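Local coordinates for ORF10 (Moritella marina, PDB 6RIW), which contributes the ketosynthase-chain length factor didomain of a polyunsaturated fatty acid synthase, which probably carries out the condensation steps that lengthen the acyl chain, at residues A144-A147 with F153-T156; D603-Q608 with E615-L620; Q139-A144 with N919-S924; R505-E510 with G627-A632. All blocks are in the same frame, centred on the assembly; numbering follows the deposited sequence.

Contact 1 (A144-A147 with F153-T156); sequences ALKA and FQLT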
loop_
_atom_site.group_PDB
_atom_site.type_symbol
_atom_site.label_atom_id
_atom_site.label_comp_id
_atom_site.label_asym_id
_atom_site.label_seq_id
_atom_site.Cartn_x
_atom_site.Cartn_y
_atom_site.Cartn_z
ATOM N N ALA A 144 -17.283 27.370 11.043
ATOM C CA ALA A 144 -17.109 28.519 10.157
ATOM C C ALA A 144 -18.449 28.993 9.603
ATOM O O ALA A 144 -18.707 30.202 9.524
ATOM C CB ALA A 144 -16.166 28.167 9.006
ATOM N N LEU A 145 -19.305 28.055 9.188
ATOM C CA LEU A 145 -20.614 28.429 8.656
ATOM C C LEU A 145 -21.532 29.018 9.726
ATOM O O LEU A 145 -22.356 29.888 9.410
ATOM C CB LEU A 145 -21.266 27.217 7.974
ATOM C CG LEU A 145 -20.610 26.838 6.634
ATOM C CD1 LEU A 145 -21.144 25.535 6.031
ATOM C CD2 LEU A 145 -20.682 27.967 5.615
ATOM N N LYS A 146 -21.427 28.563 10.980
ATOM C CA LYS A 146 -22.112 29.260 12.071
ATOM C C LYS A 146 -21.688 30.725 12.137
ATOM O O LYS A 146 -22.529 31.624 12.305
ATOM C CB LYS A 146 -21.821 28.584 13.413
ATOM C CG LYS A 146 -22.491 27.229 13.646
ATOM C CD LYS A 146 -22.144 26.756 15.050
ATOM C CE LYS A 146 -23.171 25.761 15.596
ATOM N NZ LYS A 146 -23.184 24.472 14.816
ATOM N N ALA A 147 -20.381 30.988 12.007
ATOM C CA ALA A 147 -19.893 32.364 12.091
ATOM C C ALA A 147 -20.364 33.202 10.912
ATOM O O ALA A 147 -20.580 34.413 11.060
ATOM C CB ALA A 147 -18.361 32.380 12.174
ATOM N N PHE A 153 -26.763 27.459 12.735
ATOM C CA PHE A 153 -26.473 26.587 11.607
ATOM C C PHE A 153 -25.848 25.283 12.099
ATOM O O PHE A 153 -25.029 25.282 13.022
ATOM C CB PHE A 153 -25.525 27.261 10.616
ATOM C CG PHE A 153 -25.143 26.363 9.480
ATOM C CD1 PHE A 153 -25.929 26.298 8.343
ATOM C CD2 PHE A 153 -24.030 25.536 9.566
ATOM C CE1 PHE A 153 -25.604 25.446 7.303
ATOM C CE2 PHE A 153 -23.711 24.677 8.518
ATOM C CZ PHE A 153 -24.497 24.642 7.394
ATOM N N GLN A 154 -26.241 24.168 11.482
ATOM C CA GLN A 154 -25.679 22.860 11.806
ATOM C C GLN A 154 -25.378 22.107 10.523
ATOM O O GLN A 154 -26.261 21.927 9.684
ATOM C CB GLN A 154 -26.637 22.009 12.641
ATOM C CG GLN A 154 -26.848 22.434 14.060
ATOM C CD GLN A 154 -27.831 21.496 14.714
ATOM O OE1 GLN A 154 -28.971 21.380 14.272
ATOM N NE2 GLN A 154 -27.389 20.791 15.731
ATOM N N LEU A 155 -24.139 21.665 10.371
ATOM C CA LEU A 155 -23.802 20.782 9.268
ATOM C C LEU A 155 -24.228 19.352 9.586
ATOM O O LEU A 155 -24.138 18.901 10.734
ATOM C CB LEU A 155 -22.297 20.838 9.004
ATOM C CG LEU A 155 -21.765 20.094 7.781
ATOM C CD1 LEU A 155 -22.282 20.716 6.505
ATOM C CD2 LEU A 155 -20.230 20.183 7.839
ATOM N N THR A 156 -24.681 18.632 8.566
ATOM C CA THR A 156 -25.019 17.227 8.765
ATOM C C THR A 156 -23.774 16.348 8.623
ATOM O O THR A 156 -22.823 16.696 7.916
ATOM C CB THR A 156 -26.104 16.772 7.784
ATOM O OG1 THR A 156 -25.626 16.887 6.441
ATOM C CG2 THR A 156 -27.375 17.629 7.946
#
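Lys-146, on the last turns of helix 129-148, and Phe-153, in the extended loop that follows, bring their CA atoms to 5.1 Å as the chain doubles back beside the helix it has just left. Polar and apolar contacts then part company. On the polar side, the aliphatic chain of Lys-146 arches round the backbone oxygen of Phe-153, with CE 3.2 Å from Phe-153 O. A bend at the last torsion (chi4 65°) folds NZ inward, where it donates a hydrogen bond of 2.7 Å to Phe-153 O. The ammonium meets the carbonyl nearly head-on, with a C=O...N angle of 162°. Asp-142, one helical turn earlier, forms a salt bridge with the same NZ and takes the backbone N of Leu-155 on its other carboxylate oxygen. On the apolar side, Leu-145 slants across the Phe-153 ring, its CB 3.6 Å from CE2 of Phe-153 and its CD1 3.7 Å from CZ of Phe-153. The ring reaches the leucine because CG of Phe-153 stands anti to its own backbone N (chi1 177°). With an alanine in place of Lys-146, the carbonyl of Phe-153 would probably lose its ammonium donor and Asp-142 its cationic mate. Beyond the loop, Ser-604 and Gln-608 of helix 597-608 bond to the backbone of Gln-154. The chemistry implies a return loop fixed at its start by one charge-assisted bond beside a buried leucine-phenylalanine pair, with the lysine drawn between a carbonyl and a carboxylate.

Contact 2 (D603-Q608 with E615-L620); sequences DSLLQQ and EQREEL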
loop_
_atom_site.group_PDB
_atom_site.type_symbol
_atom_site.label_atom_id
_atom_site.label_comp_id
_atom_site.label_asym_id
_atom_site.label_seq_id
_atom_site.Cartn_x
_atom_site.Cartn_y
_atom_site.Cartn_z
ATOM N N ASP A 603 -28.471 18.827 2.515
ATOM C CA ASP A 603 -29.287 18.297 3.607
ATOM C C ASP A 603 -29.452 19.306 4.734
ATOM O O ASP A 603 -30.533 19.410 5.329
ATOM C CB ASP A 603 -28.668 17.012 4.158
ATOM C CG ASP A 603 -28.831 15.832 3.222
ATOM O OD1 ASP A 603 -29.558 15.957 2.205
ATOM O OD2 ASP A 603 -28.219 14.773 3.500
ATOM N N SER A 604 -28.382 20.026 5.075
ATOM C CA SER A 604 -28.453 21.015 6.140
ATOM C C SER A 604 -29.451 22.116 5.804
ATOM O O SER A 604 -30.281 22.491 6.637
ATOM C CB SER A 604 -27.061 21.613 6.371
ATOM O OG SER A 604 -26.288 20.773 7.198
ATOM N N LEU A 605 -29.333 22.690 4.608
ATOM C CA LEU A 605 -30.238 23.764 4.197
ATOM C C LEU A 605 -31.685 23.298 4.191
ATOM O O LEU A 605 -32.582 24.010 4.667
ATOM C CB LEU A 605 -29.859 24.261 2.809
ATOM C CG LEU A 605 -28.498 24.952 2.747
ATOM C CD1 LEU A 605 -28.117 25.066 1.277
ATOM C CD2 LEU A 605 -28.564 26.316 3.435
ATOM N N LEU A 606 -31.928 22.104 3.647
ATOM C CA LEU A 606 -33.277 21.549 3.644
ATOM C C LEU A 606 -33.791 21.368 5.062
ATOM O O LEU A 606 -34.853 21.886 5.431
ATOM C CB LEU A 606 -33.274 20.214 2.887
ATOM C CG LEU A 606 -34.621 19.741 2.343
ATOM C CD1 LEU A 606 -35.180 20.770 1.390
ATOM C CD2 LEU A 606 -34.440 18.402 1.658
ATOM N N GLN A 607 -33.049 20.630 5.885
ATOM C CA GLN A 607 -33.579 20.273 7.188
ATOM C C GLN A 607 -33.761 21.488 8.072
ATOM O O GLN A 607 -34.694 21.514 8.883
ATOM C CB GLN A 607 -32.686 19.239 7.866
ATOM C CG GLN A 607 -32.836 17.864 7.226
ATOM C CD GLN A 607 -31.778 16.895 7.660
ATOM O OE1 GLN A 607 -31.290 16.942 8.789
ATOM N NE2 GLN A 607 -31.425 15.980 6.764
ATOM N N GLN A 608 -32.906 22.512 7.926
ATOM C CA GLN A 608 -33.015 23.644 8.831
ATOM C C GLN A 608 -34.053 24.658 8.376
ATOM O O GLN A 608 -34.367 25.576 9.141
ATOM C CB GLN A 608 -31.653 24.327 9.004
ATOM C CG GLN A 608 -30.640 23.396 9.708
ATOM C CD GLN A 608 -29.612 24.166 10.523
ATOM O OE1 GLN A 608 -28.683 24.715 9.965
ATOM N NE2 GLN A 608 -29.767 24.181 11.847
ATOM N N GLU A 615 -28.670 28.307 -7.367
ATOM C CA GLU A 615 -27.390 28.980 -7.573
ATOM C C GLU A 615 -26.771 29.424 -6.252
ATOM O O GLU A 615 -25.544 29.370 -6.091
ATOM C CB GLU A 615 -27.564 30.165 -8.524
ATOM C CG GLU A 615 -28.086 29.740 -9.901
ATOM C CD GLU A 615 -27.573 30.610 -11.051
ATOM O OE1 GLU A 615 -27.621 30.133 -12.210
ATOM O OE2 GLU A 615 -27.133 31.761 -10.801
ATOM N N GLN A 616 -27.596 29.868 -5.297
ATOM C CA GLN A 616 -27.074 30.238 -3.984
ATOM C C GLN A 616 -26.488 29.026 -3.268
ATOM O O GLN A 616 -25.432 29.121 -2.620
ATOM C CB GLN A 616 -28.171 30.861 -3.123
ATOM C CG GLN A 616 -28.430 32.326 -3.444
ATOM C CD GLN A 616 -29.647 32.857 -2.728
ATOM O OE1 GLN A 616 -30.549 32.096 -2.354
ATOM N NE2 GLN A 616 -29.675 34.163 -2.513
ATOM N N ARG A 617 -27.188 27.892 -3.342
ATOM C CA ARG A 617 -26.735 26.680 -2.664
ATOM C C ARG A 617 -25.426 26.176 -3.259
ATOM O O ARG A 617 -24.541 25.709 -2.530
ATOM C CB ARG A 617 -27.825 25.602 -2.758
ATOM C CG ARG A 617 -27.413 24.229 -2.246
ATOM C CD ARG A 617 -28.602 23.275 -2.200
ATOM N NE ARG A 617 -28.818 22.621 -3.485
ATOM C CZ ARG A 617 -29.937 22.721 -4.197
ATOM N NH1 ARG A 617 -30.951 23.455 -3.746
ATOM N NH2 ARG A 617 -30.042 22.089 -5.364
ATOM N N GLU A 618 -25.279 26.262 -4.586
ATOM C CA GLU A 618 -24.030 25.824 -5.210
ATOM C C GLU A 618 -22.870 26.719 -4.815
ATOM O O GLU A 618 -21.770 26.225 -4.528
ATOM C CB GLU A 618 -24.172 25.779 -6.727
ATOM C CG GLU A 618 -25.087 24.638 -7.177
ATOM C CD GLU A 618 -25.236 24.548 -8.680
ATOM O OE1 GLU A 618 -24.906 25.542 -9.366
ATOM O OE2 GLU A 618 -25.699 23.489 -9.167
ATOM N N GLU A 619 -23.104 28.032 -4.771
ATOM C CA GLU A 619 -22.068 28.962 -4.341
ATOM C C GLU A 619 -21.671 28.735 -2.885
ATOM O O GLU A 619 -20.485 28.751 -2.557
ATOM C CB GLU A 619 -22.545 30.396 -4.530
ATOM C CG GLU A 619 -21.566 31.431 -4.005
ATOM C CD GLU A 619 -20.376 31.622 -4.939
ATOM O OE1 GLU A 619 -20.391 31.037 -6.053
ATOM O OE2 GLU A 619 -19.437 32.366 -4.567
ATOM N N LEU A 620 -22.648 28.560 -1.994
ATOM C CA LEU A 620 -22.328 28.259 -0.602
ATOM C C LEU A 620 -21.539 26.956 -0.488
ATOM O O LEU A 620 -20.559 26.868 0.270
ATOM C CB LEU A 620 -23.617 28.168 0.210
ATOM C CG LEU A 620 -23.455 27.861 1.698
ATOM C CD1 LEU A 620 -22.727 28.978 2.398
ATOM C CD2 LEU A 620 -24.829 27.657 2.300
#
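Arg-617 and Leu-605 meet where helix 614-628 lies against helix 597-608 after a short connection, and the arginine side chain can be followed outward along its leucine neighbour. Its CB is 4.1 Å from CD1 of Leu-605. The next atom, CG, is the nearest, 3.7 Å from that same Leu-605 CD1, and CD keeps close at 3.9 Å from Leu-605 CD1. One methyl group therefore rides against three successive carbons of the arginine, the two side chains slanting past each other. CG reaches this place by standing anti to the backbone N of Arg-617 (chi1 173°), and the chain stays straight to CD before it bends at chi3 (86°). That bend turns the guanidinium away from the leucine, and NH2 makes a long, weak ion pair with Glu-602, which precedes the segment on helix 597-608. The other branch of Leu-605 has a different neighbour: its CD2 meets CD2 of Leu-620 tip to tip at 4.1 Å. Leu-605 thus forks between Arg-617 and Leu-620, three residues apart on the facing helix. The two backbones keep their distance, the CA atoms of Leu-605 and Arg-617 being 8.2 Å apart, and no hydrogen bond joins the segments. Gln-616 reaches back instead, its OE1 accepting from the backbone N of Thr-613 near the start of its own helix. What holds these two consecutive helices together here is chiefly dispersion between methyl and methylene groups: the arginine spends its carbon stem on the buried leucine, while its charged end contributes at most a weak electrostatic pull toward Glu-602.

Contact 3 (Q139-A144 with N919-S924); sequences QVVDNA and NAIVNS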
loop_
_atom_site.group_PDB
_atom_site.type_symbol
_atom_site.label_atom_id
_atom_site.label_comp_id
_atom_site.label_asym_id
_atom_site.label_seq_id
_atom_site.Cartn_x
_atom_site.Cartn_y
_atom_site.Cartn_z
ATOM N N GLN A 139 -16.317 19.441 11.520
ATOM C CA GLN A 139 -16.552 20.330 12.652
ATOM C C GLN A 139 -16.050 21.731 12.339
ATOM O O GLN A 139 -16.699 22.728 12.686
ATOM C CB GLN A 139 -15.873 19.803 13.926
ATOM C CG GLN A 139 -16.169 20.684 15.184
ATOM C CD GLN A 139 -17.617 20.562 15.660
ATOM O OE1 GLN A 139 -18.223 21.530 16.150
ATOM N NE2 GLN A 139 -18.181 19.374 15.506
ATOM N N VAL A 140 -14.877 21.828 11.703
ATOM C CA VAL A 140 -14.340 23.144 11.380
ATOM C C VAL A 140 -15.228 23.835 10.348
ATOM O O VAL A 140 -15.543 25.019 10.494
ATOM C CB VAL A 140 -12.879 23.043 10.902
ATOM C CG1 VAL A 140 -12.336 24.438 10.547
ATOM C CG2 VAL A 140 -12.012 22.403 11.979
ATOM N N VAL A 141 -15.676 23.105 9.319
ATOM C CA VAL A 141 -16.611 23.685 8.344
ATOM C C VAL A 141 -17.886 24.136 9.039
ATOM O O VAL A 141 -18.370 25.252 8.818
ATOM C CB VAL A 141 -16.928 22.691 7.212
ATOM C CG1 VAL A 141 -18.098 23.233 6.320
ATOM C CG2 VAL A 141 -15.704 22.422 6.335
ATOM N N ASP A 142 -18.448 23.273 9.895
ATOM C CA ASP A 142 -19.654 23.632 10.642
ATOM C C ASP A 142 -19.478 24.941 11.397
ATOM O O ASP A 142 -20.331 25.841 11.321
ATOM C CB ASP A 142 -20.021 22.518 11.626
ATOM C CG ASP A 142 -21.142 22.924 12.586
ATOM O OD1 ASP A 142 -20.857 23.604 13.604
ATOM O OD2 ASP A 142 -22.315 22.551 12.328
ATOM N N ASN A 143 -18.392 25.058 12.170
ATOM C CA ASN A 143 -18.226 26.240 13.004
ATOM C C ASN A 143 -17.989 27.493 12.170
ATOM O O ASN A 143 -18.434 28.581 12.559
ATOM C CB ASN A 143 -17.079 26.051 13.983
ATOM C CG ASN A 143 -17.308 24.914 14.961
ATOM O OD1 ASN A 143 -16.424 24.600 15.757
ATOM N ND2 ASN A 143 -18.484 24.274 14.894
ATOM N N ALA A 144 -17.283 27.370 11.043
ATOM C CA ALA A 144 -17.109 28.519 10.157
ATOM C C ALA A 144 -18.449 28.993 9.603
ATOM O O ALA A 144 -18.707 30.202 9.524
ATOM C CB ALA A 144 -16.166 28.167 9.006
ATOM N N ASN A 919 -10.521 30.230 7.873
ATOM C CA ASN A 919 -10.295 31.531 7.248
ATOM C C ASN A 919 -10.848 31.574 5.832
ATOM O O ASN A 919 -11.384 32.604 5.399
ATOM C CB ASN A 919 -8.795 31.854 7.222
ATOM C CG ASN A 919 -8.261 32.266 8.570
ATOM O OD1 ASN A 919 -9.012 32.407 9.546
ATOM N ND2 ASN A 919 -6.948 32.471 8.639
ATOM N N ALA A 920 -10.662 30.487 5.069
ATOM C CA ALA A 920 -11.125 30.446 3.690
ATOM C C ALA A 920 -12.637 30.590 3.600
ATOM O O ALA A 920 -13.149 31.120 2.615
ATOM C CB ALA A 920 -10.689 29.150 3.009
ATOM N N ILE A 921 -13.362 30.120 4.601
ATOM C CA ILE A 921 -14.815 30.255 4.613
ATOM C C ILE A 921 -15.244 31.587 5.231
ATOM O O ILE A 921 -15.984 32.354 4.604
ATOM C CB ILE A 921 -15.422 29.036 5.353
ATOM C CG1 ILE A 921 -15.100 27.756 4.577
ATOM C CG2 ILE A 921 -16.924 29.199 5.556
ATOM C CD1 ILE A 921 -15.297 26.456 5.386
ATOM N N VAL A 922 -14.753 31.906 6.438
ATOM C CA VAL A 922 -15.242 33.082 7.160
ATOM C C VAL A 922 -14.836 34.372 6.457
ATOM O O VAL A 922 -15.549 35.376 6.547
ATOM C CB VAL A 922 -14.779 33.109 8.636
ATOM C CG1 VAL A 922 -15.298 31.901 9.423
ATOM C CG2 VAL A 922 -13.285 33.238 8.733
ATOM N N ASN A 923 -13.708 34.390 5.749
ATOM C CA ASN A 923 -13.293 35.603 5.056
ATOM C C ASN A 923 -13.549 35.524 3.565
ATOM O O ASN A 923 -12.921 36.260 2.800
ATOM C CB ASN A 923 -11.814 35.903 5.309
ATOM C CG ASN A 923 -11.507 36.134 6.776
ATOM O OD1 ASN A 923 -12.346 36.633 7.534
ATOM N ND2 ASN A 923 -10.306 35.759 7.188
ATOM N N SER A 924 -14.461 34.656 3.135
ATOM C CA SER A 924 -14.716 34.503 1.710
ATOM C C SER A 924 -15.110 35.838 1.100
ATOM O O SER A 924 -15.852 36.617 1.705
ATOM C CB SER A 924 -15.828 33.486 1.465
ATOM O OG SER A 924 -16.324 33.618 0.150
#
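Ile-921 faces Ala-144 with its CG2 anti to the backbone N and its CG1 beside it (chi1 -63°), a choice that spreads the two branches over the opposing helix, and the extended chi2 of 164° carries CD1 onward to Val-141. The isoleucine accordingly touches at several points. Its CG2 lies 3.7 Å from CB of Ala-144, the branching atom CB of Ile-921 is 3.8 Å from that methyl, and CD1 ends 4.2 Å from CG2 of Val-141, the valine and isoleucine side chains crossing at about a right angle. Val-922 closes the margin of the patch: its CG1 is 3.9 Å from Ala-144 CB and also rests against the alanine carbonyl oxygen. The small methyl of Ala-144 lets the helices come near, with the CA atoms of Ala-144 and Val-922 only 5.8 Å apart. On the far flank of the first helix, Asn-143 ND2 donates 3.0 Å to Gln-139 OE1, approaching 40° above the carbonyl plane, while Asn-143 OD1 accepts from Asn-512 and Asn-514. No hydrogen bond crosses between the two segments. Helix 917-922 lies far along the chain, and Val-141 also rests on Ala-624 and Val-628 of helix 614-628. The arrangement is plain apolar helix-helix packing at an alanine, here joining the late helix 917-922 to helix 129-148 of the first of two ketosynthase-type, thiolase-like units.

Contact 4 (R505-E510 with G627-A632); sequences RWKGME and GVASAA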
loop_
_atom_site.group_PDB
_atom_site.type_symbol
_atom_site.label_atom_id
_atom_site.label_comp_id
_atom_site.label_asym_id
_atom_site.label_seq_id
_atom_site.Cartn_x
_atom_site.Cartn_y
_atom_site.Cartn_z
ATOM N N ARG A 505 0.260 23.692 8.815
ATOM C CA ARG A 505 0.455 22.244 8.797
ATOM C C ARG A 505 -0.844 21.476 9.074
ATOM O O ARG A 505 -1.045 20.390 8.519
ATOM C CB ARG A 505 1.529 21.861 9.816
ATOM C CG ARG A 505 1.872 20.341 9.846
ATOM C CD ARG A 505 2.692 19.943 8.606
ATOM N NE ARG A 505 2.806 18.486 8.459
ATOM C CZ ARG A 505 1.886 17.742 7.845
ATOM N NH1 ARG A 505 0.769 18.298 7.354
ATOM N NH2 ARG A 505 2.075 16.425 7.713
ATOM N N TRP A 506 -1.705 21.978 9.962
ATOM C CA TRP A 506 -3.020 21.357 10.196
ATOM C C TRP A 506 -4.166 22.137 9.548
ATOM O O TRP A 506 -5.332 21.976 9.937
ATOM C CB TRP A 506 -3.293 21.197 11.694
ATOM C CG TRP A 506 -2.454 20.152 12.385
ATOM C CD1 TRP A 506 -1.442 19.400 11.839
ATOM C CD2 TRP A 506 -2.554 19.762 13.758
ATOM N NE1 TRP A 506 -0.913 18.547 12.809
ATOM C CE2 TRP A 506 -1.578 18.767 13.991
ATOM C CE3 TRP A 506 -3.396 20.149 14.816
ATOM C CZ2 TRP A 506 -1.416 18.152 15.242
ATOM C CZ3 TRP A 506 -3.238 19.534 16.060
ATOM C CH2 TRP A 506 -2.247 18.554 16.268
ATOM N N LYS A 507 -3.869 22.961 8.546
ATOM C CA LYS A 507 -4.893 23.790 7.906
ATOM C C LYS A 507 -5.651 24.612 8.941
ATOM O O LYS A 507 -6.850 24.900 8.781
ATOM C CB LYS A 507 -5.858 22.928 7.067
ATOM C CG LYS A 507 -5.219 22.319 5.843
ATOM C CD LYS A 507 -6.225 21.532 4.968
ATOM C CE LYS A 507 -5.563 21.193 3.629
ATOM N NZ LYS A 507 -6.495 20.667 2.573
ATOM N N GLY A 508 -4.949 25.003 10.014
ATOM C CA GLY A 508 -5.515 25.844 11.048
ATOM C C GLY A 508 -6.444 25.137 12.003
ATOM O O GLY A 508 -7.007 25.793 12.882
ATOM N N MET A 509 -6.613 23.815 11.874
ATOM C CA MET A 509 -7.560 23.098 12.721
ATOM C C MET A 509 -7.186 23.100 14.203
ATOM O O MET A 509 -8.062 22.851 15.037
ATOM C CB MET A 509 -7.718 21.657 12.211
ATOM C CG MET A 509 -8.473 21.598 10.866
ATOM S SD MET A 509 -8.774 19.883 10.327
ATOM C CE MET A 509 -7.538 19.721 9.043
ATOM N N GLU A 510 -5.925 23.373 14.568
ATOM C CA GLU A 510 -5.588 23.480 15.988
ATOM C C GLU A 510 -6.246 24.682 16.658
ATOM O O GLU A 510 -6.251 24.759 17.896
ATOM C CB GLU A 510 -4.060 23.565 16.168
ATOM C CG GLU A 510 -3.482 24.955 15.965
ATOM C CD GLU A 510 -3.155 25.274 14.508
ATOM O OE1 GLU A 510 -3.599 24.557 13.577
ATOM O OE2 GLU A 510 -2.434 26.270 14.287
ATOM N N GLY A 627 -12.602 25.499 1.109
ATOM C CA GLY A 627 -11.929 25.562 2.388
ATOM C C GLY A 627 -11.250 24.259 2.763
ATOM O O GLY A 627 -10.196 24.267 3.404
ATOM N N VAL A 628 -11.830 23.129 2.364
ATOM C CA VAL A 628 -11.341 21.824 2.812
ATOM C C VAL A 628 -10.209 21.310 1.930
ATOM O O VAL A 628 -9.192 20.805 2.429
ATOM C CB VAL A 628 -12.504 20.817 2.863
ATOM C CG1 VAL A 628 -11.958 19.420 3.190
ATOM C CG2 VAL A 628 -13.514 21.255 3.905
ATOM N N ALA A 629 -10.370 21.391 0.614
ATOM C CA ALA A 629 -9.394 20.798 -0.302
ATOM C C ALA A 629 -9.681 21.313 -1.699
ATOM O O ALA A 629 -10.786 21.762 -1.982
ATOM C CB ALA A 629 -9.466 19.262 -0.295
ATOM N N SER A 630 -8.688 21.199 -2.578
ATOM C CA SER A 630 -8.879 21.549 -3.979
ATOM C C SER A 630 -9.605 20.428 -4.707
ATOM O O SER A 630 -9.545 19.261 -4.311
ATOM C CB SER A 630 -7.531 21.808 -4.657
ATOM O OG SER A 630 -6.820 22.827 -3.974
ATOM N N ALA A 631 -10.314 20.794 -5.770
ATOM C CA ALA A 631 -10.963 19.792 -6.605
ATOM C C ALA A 631 -9.919 18.881 -7.242
ATOM O O ALA A 631 -8.769 19.279 -7.452
ATOM C CB ALA A 631 -11.795 20.457 -7.698
ATOM N N ALA A 632 -10.338 17.651 -7.556
ATOM C CA ALA A 632 -9.442 16.664 -8.155
ATOM C C ALA A 632 -8.856 17.169 -9.466
ATOM O O ALA A 632 -9.562 17.739 -10.304
ATOM C CB ALA A 632 -10.195 15.354 -8.411
HETATM O O HOH W 1 -7.396 23.661 2.783
#
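A type I' beta turn from Trp-506 to Met-509 presents Lys-507 to the carbonyl end of helix 614-628, where its ammonium touches Val-628. The bond is direct: NZ of Lys-507 donates 2.7 Å to the backbone O of Val-628, with a C=O...N angle of 149° and the donor tilted 23° from the carbonyl plane. The lysine gets there fully stretched. Its CG is anti to the carbonyl carbon (chi1 -68°) and every later torsion is extended, so the chain spans a gap that leaves the CA atoms of Lys-507 and Val-628 8.4 Å apart. A water lies beside the bond, 3.1 Å from Lys-507 NZ in a weak hydrogen bond and 2.9 Å from the backbone O of Gly-627, to which it probably donates. The ammonium thus bonds one carbonyl of the last helical turn directly and probably reaches the preceding one, more weakly, through the water, at a place where the helix dipole would probably welcome a positive charge. Within the thiolase-like fold of the second ketosynthase-type unit, this ties the loop between helices 484-492 and 513-519 to the end of helix 614-628. In the turn itself Met-509 N bonds to Trp-506 O at 3.0 Å, and both central residues, Lys-507 and Gly-508, have the positive phi that a type I' turn demands. A methionine at Lys-507 is likely to leave the Val-628 carbonyl without this donor and the water with one anchor fewer. Gln-590 of helix 589-595 supplies a further acceptor for NZ, and the backbone of Lys-507 hydrogen-bonds with that of Ile-917.

Overall arrangement
The four contacts lie on one side of the chain's centre and form a connected patch. Contacts 1 and 3 share Ala-144 on helix 129-148, their centres about 8 Å apart, whereas contacts 2 and 4 use separate parts of helix 614-628, with centres about 21 Å apart. Contact 1 closes early in the chain; contact 3 spans most of the remainder and encloses contact 4, which in turn encloses contact 2. Val-141 packing on Val-628 joins contacts 3 and 4. Because contacts 1 and 2 also touch although they belong to different ketosynthase-type units, the patch links both halves of the didomain, consistent with the paired arrangement of thiolase-like enzymes.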